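Local coordinates for protein chitosanase (Bacillus subtilis subsp. subtilis str. 168, PDB 7C6C) that hydrolyses the beta-1,4 linkages between glucosamine units within partly acetylated chitosan chains, as a secreted glycosidase of family 46, at residues C41-F46 / A108-V113; K132-R137 / N222-G227; R137-D142 / K183-R188; R162-A167 / K178-K183. All blocks are in the same frame, centred on the assembly; numbering follows the deposited sequence.

Interaction 1: C41-F46 / A108-V113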
loop_
_atom_site.group_PDB
_atom_site.type_symbol
_atom_site.label_atom_id
_atom_site.label_comp_id
_atom_site.label_asym_id
_atom_site.label_seq_id
_atom_site.Cartn_x
_atom_site.Cartn_y
_atom_site.Cartn_z
ATOM N N CYS A 41 -1.859 6.173 -8.578
ATOM C CA CYS A 41 -0.721 6.200 -9.488
ATOM C C CYS A 41 0.435 5.327 -9.017
ATOM O O CYS A 41 0.804 5.344 -7.839
ATOM C CB CYS A 41 -0.185 7.631 -9.603
ATOM S SG CYS A 41 -1.412 8.911 -9.926
ATOM N N GLY A 42 1.059 4.630 -9.966
ATOM C CA GLY A 42 2.348 4.022 -9.689
ATOM C C GLY A 42 2.327 2.874 -8.691
ATOM O O GLY A 42 1.287 2.290 -8.370
ATOM N N ARG A 43 3.528 2.562 -8.190
ATOM C CA ARG A 43 3.732 1.299 -7.482
ATOM C C ARG A 43 2.925 1.216 -6.197
ATOM O O ARG A 43 2.489 0.129 -5.814
ATOM C CB ARG A 43 5.221 1.058 -7.204
ATOM C CG ARG A 43 5.909 2.103 -6.333
ATOM C CD ARG A 43 7.244 1.617 -5.788
ATOM N NE ARG A 43 7.040 0.537 -4.833
ATOM C CZ ARG A 43 8.001 -0.270 -4.397
ATOM N NH1 ARG A 43 9.248 -0.106 -4.818
ATOM N NH2 ARG A 43 7.720 -1.244 -3.543
ATOM N N ALA A 44 2.746 2.333 -5.502
ATOM C CA ALA A 44 2.075 2.338 -4.214
ATOM C C ALA A 44 0.639 2.818 -4.300
ATOM O O ALA A 44 -0.001 3.009 -3.262
ATOM C CB ALA A 44 2.851 3.198 -3.218
ATOM N N GLY A 45 0.121 3.041 -5.503
ATOM C CA GLY A 45 -1.153 3.730 -5.580
ATOM C C GLY A 45 -1.090 5.090 -4.922
ATOM O O GLY A 45 -1.983 5.448 -4.144
ATOM N N PHE A 46 -0.023 5.841 -5.190
ATOM C CA PHE A 46 0.063 7.219 -4.723
ATOM C C PHE A 46 -1.119 8.008 -5.281
ATOM O O PHE A 46 -1.409 7.929 -6.475
ATOM C CB PHE A 46 1.346 7.862 -5.258
ATOM C CG PHE A 46 2.627 7.081 -5.013
ATOM C CD1 PHE A 46 3.288 7.153 -3.795
ATOM C CD2 PHE A 46 3.229 6.368 -6.052
ATOM C CE1 PHE A 46 4.486 6.490 -3.605
ATOM C CE2 PHE A 46 4.427 5.713 -5.854
ATOM C CZ PHE A 46 5.054 5.774 -4.632
ATOM N N ALA A 108 12.984 5.513 -9.559
ATOM C CA ALA A 108 13.736 5.777 -8.334
ATOM C C ALA A 108 12.997 6.754 -7.423
ATOM O O ALA A 108 13.010 6.599 -6.195
ATOM C CB ALA A 108 15.139 6.287 -8.670
ATOM N N ALA A 109 12.348 7.768 -8.004
ATOM C CA ALA A 109 11.575 8.709 -7.196
ATOM C C ALA A 109 10.412 8.006 -6.512
ATOM O O ALA A 109 10.147 8.232 -5.324
ATOM C CB ALA A 109 11.063 9.856 -8.067
ATOM N N GLN A 110 9.710 7.139 -7.246
ATOM C CA GLN A 110 8.655 6.341 -6.625
ATOM C C GLN A 110 9.203 5.447 -5.520
ATOM O O GLN A 110 8.577 5.303 -4.463
ATOM C CB GLN A 110 7.934 5.501 -7.673
ATOM C CG GLN A 110 7.073 6.300 -8.630
ATOM C CD GLN A 110 6.191 5.409 -9.466
ATOM O OE1 GLN A 110 5.555 4.494 -8.944
ATOM N NE2 GLN A 110 6.156 5.653 -10.771
ATOM N N ASP A 111 10.355 4.814 -5.750
ATOM C CA ASP A 111 10.933 3.957 -4.719
ATOM C C ASP A 111 11.273 4.762 -3.473
ATOM O O ASP A 111 11.088 4.287 -2.347
ATOM C CB ASP A 111 12.194 3.266 -5.241
ATOM C CG ASP A 111 11.912 2.209 -6.286
ATOM O OD1 ASP A 111 10.749 1.777 -6.422
ATOM O OD2 ASP A 111 12.881 1.795 -6.961
ATOM N N LYS A 112 11.787 5.980 -3.654
ATOM C CA LYS A 112 12.159 6.797 -2.504
ATOM C C LYS A 112 10.932 7.196 -1.692
ATOM O O LYS A 112 10.934 7.095 -0.462
ATOM C CB LYS A 112 12.935 8.030 -2.962
ATOM C CG LYS A 112 13.277 8.956 -1.818
ATOM C CD LYS A 112 14.234 10.072 -2.238
ATOM C CE LYS A 112 13.756 11.444 -1.754
ATOM N NZ LYS A 112 14.877 12.394 -1.541
ATOM N N VAL A 113 9.875 7.660 -2.362
ATOM C CA VAL A 113 8.666 8.048 -1.639
ATOM C C VAL A 113 8.027 6.832 -0.980
ATOM O O VAL A 113 7.586 6.893 0.174
ATOM C CB VAL A 113 7.702 8.808 -2.568
ATOM C CG1 VAL A 113 6.415 9.159 -1.846
ATOM C CG2 VAL A 113 8.379 10.069 -3.065
#
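The F46 ring carries the methyl group of A44 on one face, near the rim. At the ring edge stands the amide of Q110, its plane turned 85° from that of the ring, with OE1 3.5 Å from F46 CE2. The R43 guanidinium likewise meets its partner at an edge: NH1 forms a salt bridge with D111 OD1 at 2.9 Å, within its own plane but above that of the carboxylate. Both charged groups have second partners, since Y27 OH bonds to the same D111 OD1 and E12 pairs with R43 NH2.

Residues G42 to G45 make a type I beta turn, the tip of the hairpin linking strands 39-41 and 46-47, and this tip docks against helix 104-128. Q110 holds it there. Its extended side chain brings OE1 to the backbone N of R43, a 2.9 Å hydrogen bond running nearly along the C=O axis of the amide, while NE2 bonds to Y27 O, so the rotation of the amide is fixed at both ends. Lacking a side chain, G42 lets OE1 approach its CA to 3.3 Å. R43 starts from the crowded position, CG between the backbone N and carbonyl carbon (chi1 61°), and slides past Q110 before bending at chi3 toward D111. One turn further along the helix, V113 CG1 packs against F46 CE1 at 3.7 Å.

Interaction 2: K132-R137 / N222-G227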
loop_
_atom_site.group_PDB
_atom_site.type_symbol
_atom_site.label_atom_id
_atom_site.label_comp_id
_atom_site.label_asym_id
_atom_site.label_seq_id
_atom_site.Cartn_x
_atom_site.Cartn_y
_atom_site.Cartn_z
ATOM N N LYS A 132 7.943 -10.189 14.948
ATOM C CA LYS A 132 9.178 -10.854 14.564
ATOM C C LYS A 132 9.108 -11.581 13.232
ATOM O O LYS A 132 10.160 -11.857 12.647
ATOM C CB LYS A 132 9.612 -11.852 15.648
ATOM C CG LYS A 132 9.978 -11.203 16.973
ATOM C CD LYS A 132 10.419 -12.250 17.991
ATOM C CE LYS A 132 10.934 -11.609 19.271
ATOM N NZ LYS A 132 11.279 -12.636 20.292
ATOM N N THR A 133 7.916 -11.903 12.734
ATOM C CA THR A 133 7.827 -12.731 11.540
ATOM C C THR A 133 7.809 -11.879 10.281
ATOM O O THR A 133 7.262 -10.772 10.248
ATOM C CB THR A 133 6.598 -13.649 11.548
ATOM O OG1 THR A 133 5.400 -12.871 11.419
ATOM C CG2 THR A 133 6.546 -14.522 12.803
ATOM N N ALA A 134 8.407 -12.424 9.226
ATOM C CA ALA A 134 8.378 -11.741 7.943
ATOM C C ALA A 134 6.950 -11.592 7.434
ATOM O O ALA A 134 6.607 -10.561 6.843
ATOM C CB ALA A 134 9.241 -12.494 6.932
ATOM N N LEU A 135 6.104 -12.608 7.642
ATOM C CA LEU A 135 4.730 -12.507 7.161
ATOM C C LEU A 135 3.994 -11.358 7.845
ATOM O O LEU A 135 3.313 -10.567 7.189
ATOM C CB LEU A 135 3.980 -13.828 7.337
ATOM C CG LEU A 135 2.492 -13.761 6.965
ATOM C CD1 LEU A 135 2.266 -13.323 5.510
ATOM C CD2 LEU A 135 1.811 -15.086 7.230
ATOM N N ALA A 136 4.126 -11.234 9.166
ATOM C CA ALA A 136 3.436 -10.133 9.834
ATOM C C ALA A 136 3.936 -8.783 9.334
ATOM O O ALA A 136 3.140 -7.869 9.093
ATOM C CB ALA A 136 3.587 -10.236 11.348
ATOM N N ARG A 137 5.251 -8.646 9.150
ATOM C CA ARG A 137 5.801 -7.406 8.607
ATOM C C ARG A 137 5.294 -7.142 7.193
ATOM O O ARG A 137 5.000 -5.997 6.837
ATOM C CB ARG A 137 7.329 -7.442 8.649
ATOM C CG ARG A 137 7.888 -7.355 10.059
ATOM C CD ARG A 137 9.397 -7.487 10.078
ATOM N NE ARG A 137 9.894 -7.549 11.450
ATOM C CZ ARG A 137 11.045 -8.109 11.814
ATOM N NH1 ARG A 137 11.840 -8.662 10.907
ATOM N NH2 ARG A 137 11.400 -8.119 13.090
ATOM N N ASN A 222 3.823 -20.441 6.659
ATOM C CA ASN A 222 4.958 -19.841 5.956
ATOM C C ASN A 222 5.239 -18.434 6.493
ATOM O O ASN A 222 5.253 -17.443 5.760
ATOM C CB ASN A 222 4.698 -19.844 4.450
ATOM C CG ASN A 222 5.901 -19.417 3.637
ATOM O OD1 ASN A 222 7.032 -19.410 4.131
ATOM N ND2 ASN A 222 5.665 -19.054 2.371
ATOM N N TYR A 223 5.470 -18.353 7.812
ATOM C CA TYR A 223 5.655 -17.057 8.467
ATOM C C TYR A 223 6.988 -16.402 8.134
ATOM O O TYR A 223 7.127 -15.189 8.323
ATOM C CB TYR A 223 5.461 -17.176 9.977
ATOM C CG TYR A 223 4.013 -17.322 10.370
ATOM C CD1 TYR A 223 3.410 -18.571 10.382
ATOM C CD2 TYR A 223 3.244 -16.216 10.719
ATOM C CE1 TYR A 223 2.090 -18.725 10.738
ATOM C CE2 TYR A 223 1.911 -16.360 11.070
ATOM C CZ TYR A 223 1.344 -17.626 11.079
ATOM O OH TYR A 223 0.026 -17.810 11.430
ATOM N N ASN A 224 7.964 -17.160 7.641
ATOM C CA ASN A 224 9.211 -16.575 7.167
ATOM C C ASN A 224 9.119 -16.084 5.731
ATOM O O ASN A 224 10.103 -15.541 5.213
ATOM C CB ASN A 224 10.370 -17.564 7.296
ATOM C CG ASN A 224 11.722 -16.872 7.343
ATOM O OD1 ASN A 224 11.917 -15.915 8.092
ATOM N ND2 ASN A 224 12.654 -17.343 6.535
ATOM N N LEU A 225 7.970 -16.263 5.082
ATOM C CA LEU A 225 7.769 -15.804 3.708
ATOM C C LEU A 225 8.827 -16.394 2.781
ATOM O O LEU A 225 9.434 -15.695 1.967
ATOM C CB LEU A 225 7.723 -14.272 3.613
ATOM C CG LEU A 225 6.784 -13.636 2.587
ATOM C CD1 LEU A 225 5.337 -14.041 2.804
ATOM C CD2 LEU A 225 6.926 -12.125 2.652
ATOM N N ASN A 226 9.060 -17.697 2.936
ATOM C CA ASN A 226 9.925 -18.434 2.028
ATOM C C ASN A 226 9.228 -18.629 0.684
ATOM O O ASN A 226 8.001 -18.581 0.576
ATOM C CB ASN A 226 10.244 -19.812 2.609
ATOM C CG ASN A 226 11.063 -19.745 3.886
ATOM O OD1 ASN A 226 11.825 -18.811 4.105
ATOM N ND2 ASN A 226 10.919 -20.754 4.724
ATOM N N GLY A 227 10.028 -18.884 -0.347
ATOM C CA GLY A 227 9.500 -19.119 -1.669
ATOM C C GLY A 227 9.858 -20.486 -2.215
ATOM O O GLY A 227 10.723 -21.184 -1.678
HETATM O O HOH W 1 10.328 -14.574 9.873
#
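T133 and Y223 lie side by side and point the same way, so that T133 CB and CG2 both run against Y223 CB while OG1 stands at the edge of the tyrosine ring. L135 crosses the tyrosine obliquely. With CG anti to its backbone N (chi1 175°), it lays CD2 over one ring face, 3.9 Å from Y223 CD2. Its other branch turns to L225, whose side chain it meets at about a right angle, CD1 to CD1 at 4.2 Å. The methyl of A134 packs on another part of L225, its CB 4.1 Å from L225 CB, and also rests against N224 O.

The polar half of the contact is built on backbone N-H groups. L135 N donates to Y223 O at 2.9 Å, coming from above the carbonyl plane. A134 N donates to a water 3.0 Å away, and this water in turn donates to N224 OD1. A136 N reaches T133 OG1 at 3.1 Å, and E177 is a further partner of that hydroxyl. Within the loop, N222 and N226 brace each other through two hydrogen bonds, N226 N to N222 OD1 and N222 ND2 to N226 O.

T133 is thus the N-cap of helix 134-147, while Y223 O, in the type I turn from N222 to L225 between helix 209-219 and strand 229-233, accepts a further N-H of its first turn.

Interaction 3: R137-D142 / K183-R188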
loop_
_atom_site.group_PDB
_atom_site.type_symbol
_atom_site.label_atom_id
_atom_site.label_comp_id
_atom_site.label_asym_id
_atom_site.label_seq_id
_atom_site.Cartn_x
_atom_site.Cartn_y
_atom_site.Cartn_z
ATOM N N ARG A 137 5.251 -8.646 9.150
ATOM C CA ARG A 137 5.801 -7.406 8.607
ATOM C C ARG A 137 5.294 -7.142 7.193
ATOM O O ARG A 137 5.000 -5.997 6.837
ATOM C CB ARG A 137 7.329 -7.442 8.649
ATOM C CG ARG A 137 7.888 -7.355 10.059
ATOM C CD ARG A 137 9.397 -7.487 10.078
ATOM N NE ARG A 137 9.894 -7.549 11.450
ATOM C CZ ARG A 137 11.045 -8.109 11.814
ATOM N NH1 ARG A 137 11.840 -8.662 10.907
ATOM N NH2 ARG A 137 11.400 -8.119 13.090
ATOM N N ALA A 138 5.175 -8.193 6.376
ATOM C CA ALA A 138 4.631 -8.031 5.031
ATOM C C ALA A 138 3.174 -7.590 5.071
ATOM O O ALA A 138 2.740 -6.768 4.253
ATOM C CB ALA A 138 4.777 -9.334 4.252
ATOM N N VAL A 139 2.398 -8.135 6.009
ATOM C CA VAL A 139 1.018 -7.687 6.165
ATOM C C VAL A 139 0.976 -6.213 6.548
ATOM O O VAL A 139 0.158 -5.449 6.022
ATOM C CB VAL A 139 0.257 -8.571 7.170
ATOM C CG1 VAL A 139 -1.132 -8.005 7.441
ATOM C CG2 VAL A 139 0.167 -10.013 6.669
ATOM N N MET A 140 1.848 -5.788 7.476
ATOM C CA MET A 140 1.874 -4.374 7.850
ATOM C C MET A 140 2.214 -3.492 6.657
ATOM O O MET A 140 1.604 -2.433 6.464
ATOM C CB MET A 140 2.883 -4.123 8.978
ATOM C CG MET A 140 2.619 -4.868 10.279
ATOM S SD MET A 140 0.989 -4.616 11.014
ATOM C CE MET A 140 0.249 -6.217 10.683
ATOM N N TYR A 141 3.191 -3.916 5.853
ATOM C CA TYR A 141 3.613 -3.156 4.681
ATOM C C TYR A 141 2.456 -2.992 3.697
ATOM O O TYR A 141 2.168 -1.881 3.233
ATOM C CB TYR A 141 4.788 -3.913 4.055
ATOM C CG TYR A 141 5.583 -3.269 2.938
ATOM C CD1 TYR A 141 5.426 -1.935 2.577
ATOM C CD2 TYR A 141 6.521 -4.026 2.244
ATOM C CE1 TYR A 141 6.182 -1.380 1.552
ATOM C CE2 TYR A 141 7.273 -3.488 1.230
ATOM C CZ TYR A 141 7.100 -2.166 0.885
ATOM O OH TYR A 141 7.859 -1.616 -0.123
ATOM N N ASP A 142 1.764 -4.090 3.382
ATOM C CA ASP A 142 0.618 -3.998 2.484
ATOM C C ASP A 142 -0.471 -3.114 3.078
ATOM O O ASP A 142 -1.123 -2.343 2.359
ATOM C CB ASP A 142 0.054 -5.386 2.197
ATOM C CG ASP A 142 -1.059 -5.339 1.183
ATOM O OD1 ASP A 142 -0.762 -5.039 0.011
ATOM O OD2 ASP A 142 -2.229 -5.568 1.561
ATOM N N LYS A 183 -5.963 -12.026 14.259
ATOM C CA LYS A 183 -6.903 -10.997 14.685
ATOM C C LYS A 183 -6.723 -9.718 13.876
ATOM O O LYS A 183 -7.708 -9.045 13.550
ATOM C CB LYS A 183 -6.762 -10.733 16.184
ATOM C CG LYS A 183 -6.938 -11.982 17.035
ATOM C CD LYS A 183 -7.974 -11.792 18.136
ATOM C CE LYS A 183 -8.115 -13.052 18.989
ATOM N NZ LYS A 183 -9.432 -13.132 19.688
ATOM N N PHE A 184 -5.475 -9.370 13.539
ATOM C CA PHE A 184 -5.235 -8.205 12.694
ATOM C C PHE A 184 -5.919 -8.361 11.343
ATOM O O PHE A 184 -6.544 -7.420 10.841
ATOM C CB PHE A 184 -3.735 -7.995 12.496
ATOM C CG PHE A 184 -3.403 -6.724 11.765
ATOM C CD1 PHE A 184 -3.370 -6.685 10.379
ATOM C CD2 PHE A 184 -3.159 -5.552 12.467
ATOM C CE1 PHE A 184 -3.087 -5.507 9.715
ATOM C CE2 PHE A 184 -2.868 -4.375 11.806
ATOM C CZ PHE A 184 -2.834 -4.354 10.430
ATOM N N LEU A 185 -5.798 -9.541 10.735
ATOM C CA LEU A 185 -6.444 -9.772 9.448
ATOM C C LEU A 185 -7.961 -9.656 9.570
ATOM O O LEU A 185 -8.621 -9.121 8.673
ATOM C CB LEU A 185 -6.000 -11.121 8.875
ATOM C CG LEU A 185 -4.525 -11.171 8.453
ATOM C CD1 LEU A 185 -4.067 -12.611 8.243
ATOM C CD2 LEU A 185 -4.305 -10.358 7.187
ATOM N N ASP A 186 -8.527 -10.121 10.691
ATOM C CA ASP A 186 -9.957 -9.944 10.943
ATOM C C ASP A 186 -10.324 -8.466 11.029
ATOM O O ASP A 186 -11.323 -8.022 10.449
ATOM C CB ASP A 186 -10.341 -10.622 12.258
ATOM C CG ASP A 186 -10.333 -12.128 12.173
ATOM O OD1 ASP A 186 -10.255 -12.676 11.055
ATOM O OD2 ASP A 186 -10.428 -12.764 13.246
ATOM N N VAL A 187 -9.539 -7.697 11.788
ATOM C CA VAL A 187 -9.792 -6.269 11.949
ATOM C C VAL A 187 -9.690 -5.559 10.606
ATOM O O VAL A 187 -10.515 -4.701 10.272
ATOM C CB VAL A 187 -8.821 -5.686 12.992
ATOM C CG1 VAL A 187 -8.795 -4.166 12.922
ATOM C CG2 VAL A 187 -9.199 -6.156 14.396
ATOM N N ARG A 188 -8.679 -5.907 9.812
ATOM C CA ARG A 188 -8.533 -5.276 8.506
ATOM C C ARG A 188 -9.691 -5.635 7.584
ATOM O O ARG A 188 -10.214 -4.768 6.877
ATOM C CB ARG A 188 -7.192 -5.649 7.878
ATOM C CG ARG A 188 -6.960 -4.938 6.564
ATOM C CD ARG A 188 -5.556 -5.147 6.034
ATOM N NE ARG A 188 -5.386 -4.418 4.785
ATOM C CZ ARG A 188 -4.431 -4.661 3.894
ATOM N NH1 ARG A 188 -3.536 -5.619 4.120
ATOM N NH2 ARG A 188 -4.381 -3.946 2.774
#
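At the apolar centre the M140 methyl sits almost squarely over the F184 ring, CE lying 3.5 Å from the ring centroid and only 8° off the normal, a CH-pi contact. The bend at chi2 brings SD over the same face, 4.2 Å from the F184 centroid, a Met-aromatic contact, and the one at chi3 then sets CE above the ring centre. V139 and F184 slide past each other in opposite directions; V139 CG1 is 3.9 Å from F184 CE1 and 4.0 Å from L185 CD2.

Further along lies the polar edge. R188 stretches out from CG to NE and grips D142 end-on in a salt bridge, both terminal nitrogens converging on one oxygen: NH1 is 2.9 Å and NH2 3.0 Å from D142 OD2. NH1 meets the anti lone pair of OD2, whereas NH2 approaches from above the carboxylate plane. This buried acid is held at its other oxygen by T15 and R210, while Q146 and H147 bind R188. The D142 side chain lies about 5 Å from that of E19, the predicted proton donor, whose ionisation this charge network could influence.

The two helical segments run nearly parallel, 17° apart with axes 11.7 Å distant, F156 and I160 of helix 156-167 covering M140 and F184, and L214 of helix 209-219 packing on V139 and R188.

Interaction 4: R162-A167 / K178-K183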
loop_
_atom_site.group_PDB
_atom_site.type_symbol
_atom_site.label_atom_id
_atom_site.label_comp_id
_atom_site.label_asym_id
_atom_site.label_seq_id
_atom_site.Cartn_x
_atom_site.Cartn_y
_atom_site.Cartn_z
ATOM N N ARG A 162 -6.703 -1.231 17.255
ATOM C CA ARG A 162 -7.915 -2.026 17.419
ATOM C C ARG A 162 -7.586 -3.501 17.588
ATOM O O ARG A 162 -8.240 -4.201 18.371
ATOM C CB ARG A 162 -8.870 -1.802 16.247
ATOM C CG ARG A 162 -9.482 -0.418 16.261
ATOM C CD ARG A 162 -10.903 -0.403 15.748
ATOM N NE ARG A 162 -10.974 -0.625 14.310
ATOM C CZ ARG A 162 -10.871 0.336 13.397
ATOM N NH1 ARG A 162 -10.681 1.596 13.766
ATOM N NH2 ARG A 162 -10.959 0.032 12.113
ATOM N N THR A 163 -6.574 -3.986 16.865
ATOM C CA THR A 163 -6.123 -5.363 17.033
ATOM C C THR A 163 -5.558 -5.584 18.429
ATOM O O THR A 163 -5.896 -6.568 19.099
ATOM C CB THR A 163 -5.081 -5.695 15.968
ATOM O OG1 THR A 163 -5.655 -5.513 14.669
ATOM C CG2 THR A 163 -4.626 -7.132 16.110
ATOM N N ASN A 164 -4.702 -4.665 18.893
ATOM C CA ASN A 164 -4.132 -4.796 20.231
ATOM C C ASN A 164 -5.226 -4.888 21.287
ATOM O O ASN A 164 -5.137 -5.700 22.217
ATOM C CB ASN A 164 -3.209 -3.615 20.541
ATOM C CG ASN A 164 -1.915 -3.652 19.747
ATOM O OD1 ASN A 164 -1.560 -4.670 19.156
ATOM N ND2 ASN A 164 -1.193 -2.538 19.747
ATOM N N LYS A 165 -6.272 -4.068 21.158
ATOM C CA LYS A 165 -7.352 -4.099 22.139
ATOM C C LYS A 165 -8.102 -5.425 22.088
ATOM O O LYS A 165 -8.401 -6.014 23.132
ATOM C CB LYS A 165 -8.302 -2.920 21.918
ATOM C CG LYS A 165 -9.375 -2.774 22.991
ATOM C CD LYS A 165 -10.181 -1.493 22.810
ATOM C CE LYS A 165 -11.269 -1.357 23.868
ATOM N NZ LYS A 165 -10.717 -1.370 25.252
ATOM N N LYS A 166 -8.398 -5.921 20.883
ATOM C CA LYS A 166 -9.106 -7.194 20.762
ATOM C C LYS A 166 -8.252 -8.359 21.248
ATOM O O LYS A 166 -8.770 -9.305 21.851
ATOM C CB LYS A 166 -9.540 -7.423 19.316
ATOM C CG LYS A 166 -10.783 -6.658 18.901
ATOM C CD LYS A 166 -11.222 -7.064 17.502
ATOM C CE LYS A 166 -12.617 -6.553 17.185
ATOM N NZ LYS A 166 -12.680 -5.068 17.213
ATOM N N ALA A 167 -6.946 -8.312 20.991
ATOM C CA ALA A 167 -6.054 -9.410 21.339
ATOM C C ALA A 167 -5.576 -9.356 22.782
ATOM O O ALA A 167 -4.972 -10.326 23.253
ATOM C CB ALA A 167 -4.842 -9.424 20.404
ATOM N N LYS A 178 1.274 -15.223 16.011
ATOM C CA LYS A 178 0.406 -15.835 15.012
ATOM C C LYS A 178 -1.063 -15.577 15.328
ATOM O O LYS A 178 -1.853 -15.256 14.433
ATOM C CB LYS A 178 0.710 -17.330 14.894
ATOM C CG LYS A 178 2.162 -17.618 14.522
ATOM C CD LYS A 178 2.411 -19.092 14.246
ATOM C CE LYS A 178 3.865 -19.331 13.877
ATOM N NZ LYS A 178 4.138 -20.762 13.552
ATOM N N LYS A 179 -1.441 -15.684 16.603
ATOM C CA LYS A 179 -2.802 -15.348 17.001
ATOM C C LYS A 179 -3.086 -13.870 16.785
ATOM O O LYS A 179 -4.161 -13.503 16.298
ATOM C CB LYS A 179 -3.018 -15.715 18.468
ATOM C CG LYS A 179 -4.475 -15.707 18.902
ATOM C CD LYS A 179 -4.660 -16.386 20.254
ATOM C CE LYS A 179 -4.518 -15.398 21.403
ATOM N NZ LYS A 179 -4.369 -16.083 22.722
ATOM N N TRP A 180 -2.130 -13.010 17.140
ATOM C CA TRP A 180 -2.302 -11.575 16.941
ATOM C C TRP A 180 -2.516 -11.242 15.470
ATOM O O TRP A 180 -3.393 -10.437 15.129
ATOM C CB TRP A 180 -1.079 -10.836 17.479
ATOM C CG TRP A 180 -1.200 -9.341 17.451
ATOM C CD1 TRP A 180 -1.677 -8.540 18.446
ATOM C CD2 TRP A 180 -0.831 -8.470 16.375
ATOM N NE1 TRP A 180 -1.629 -7.222 18.057
ATOM C CE2 TRP A 180 -1.111 -7.152 16.789
ATOM C CE3 TRP A 180 -0.290 -8.676 15.101
ATOM C CZ2 TRP A 180 -0.871 -6.048 15.975
ATOM C CZ3 TRP A 180 -0.050 -7.577 14.295
ATOM C CH2 TRP A 180 -0.343 -6.281 14.734
ATOM N N LEU A 181 -1.722 -11.851 14.582
ATOM C CA LEU A 181 -1.846 -11.546 13.161
ATOM C C LEU A 181 -3.186 -12.010 12.606
ATOM O O LEU A 181 -3.773 -11.338 11.755
ATOM C CB LEU A 181 -0.687 -12.165 12.383
ATOM C CG LEU A 181 -0.605 -11.773 10.905
ATOM C CD1 LEU A 181 -0.359 -10.276 10.757
ATOM C CD2 LEU A 181 0.471 -12.595 10.206
ATOM N N ASN A 182 -3.693 -13.153 13.072
ATOM C CA ASN A 182 -5.018 -13.579 12.632
ATOM C C ASN A 182 -6.082 -12.572 13.048
ATOM O O ASN A 182 -6.995 -12.262 12.273
ATOM C CB ASN A 182 -5.336 -14.971 13.169
ATOM C CG ASN A 182 -4.539 -16.048 12.473
ATOM O OD1 ASN A 182 -4.132 -15.889 11.324
ATOM N ND2 ASN A 182 -4.312 -17.155 13.165
ATOM N N LYS A 183 -5.963 -12.026 14.259
ATOM C CA LYS A 183 -6.903 -10.997 14.685
ATOM C C LYS A 183 -6.723 -9.718 13.876
ATOM O O LYS A 183 -7.708 -9.045 13.550
ATOM C CB LYS A 183 -6.762 -10.733 16.184
ATOM C CG LYS A 183 -6.938 -11.982 17.035
ATOM C CD LYS A 183 -7.974 -11.792 18.136
ATOM C CE LYS A 183 -8.115 -13.052 18.989
ATOM N NZ LYS A 183 -9.432 -13.132 19.688
#
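Two successive helices of the family 46 fold, 156-167 and 177-193, are joined by a short loop into an alpha-loop-alpha unit, their segments crossing at 122° with axes 9.5 Å apart. The first to meet the 178-183 segment is T163. Its methyl, anti to the backbone N, lies over one face of the W180 indole, CG2 3.7 Å from the centroid of the five-membered ring: a CH-pi contact. The hydroxyl turns back to L159 O in its own helix, leaving the methyl to face the indole and, at 4.2 Å from CG2, the CB of K183.

N164 follows at the indole edge. W180 NE1 donates to its OD1 at 2.8 Å, nearly along the C=O axis (161°), although amide and ring planes are 43° apart. Methyl above and carbonyl at the rim together fix the indole's rotation, and F184, a turn further along the same helix, and M140 of helix 134-147 also pack on it.

K166 starts toward the 178-183 segment, but its end leads away and packs on V187 further along that helix. A167, in the last turn of helix 156-167, sets its CB 3.8 Å from W180 CD1. Across from it K183, bent at chi2, lays its aliphatic chain along this helix end, with CD 4.4 Å from A167 CA.

Overall arrangement
Interactions 2, 3 and 4 form one connected helical region, while interaction 1 lies across the chain's centre from 3 and 4 but still reaches interaction 3. Helix 134-147 serves interactions 2 and 3, its start packed and hydrogen-bonded to the 222-227 loop and its next turns packed on helix 177-193; that helix in turn serves interactions 3 and 4, whose centres are 9 Å apart. Interaction 1 comes first along the chain; afterwards interaction 2 spans interaction 3, which spans interaction 4. Although the centres of 1 and 3 are 21 Å apart, R43 NH2 and Y141 OH touch at 3.4 Å. Both have a side chain near that of E19, the predicted proton donor: R43 at about 8 Å, D142 at about 5 Å.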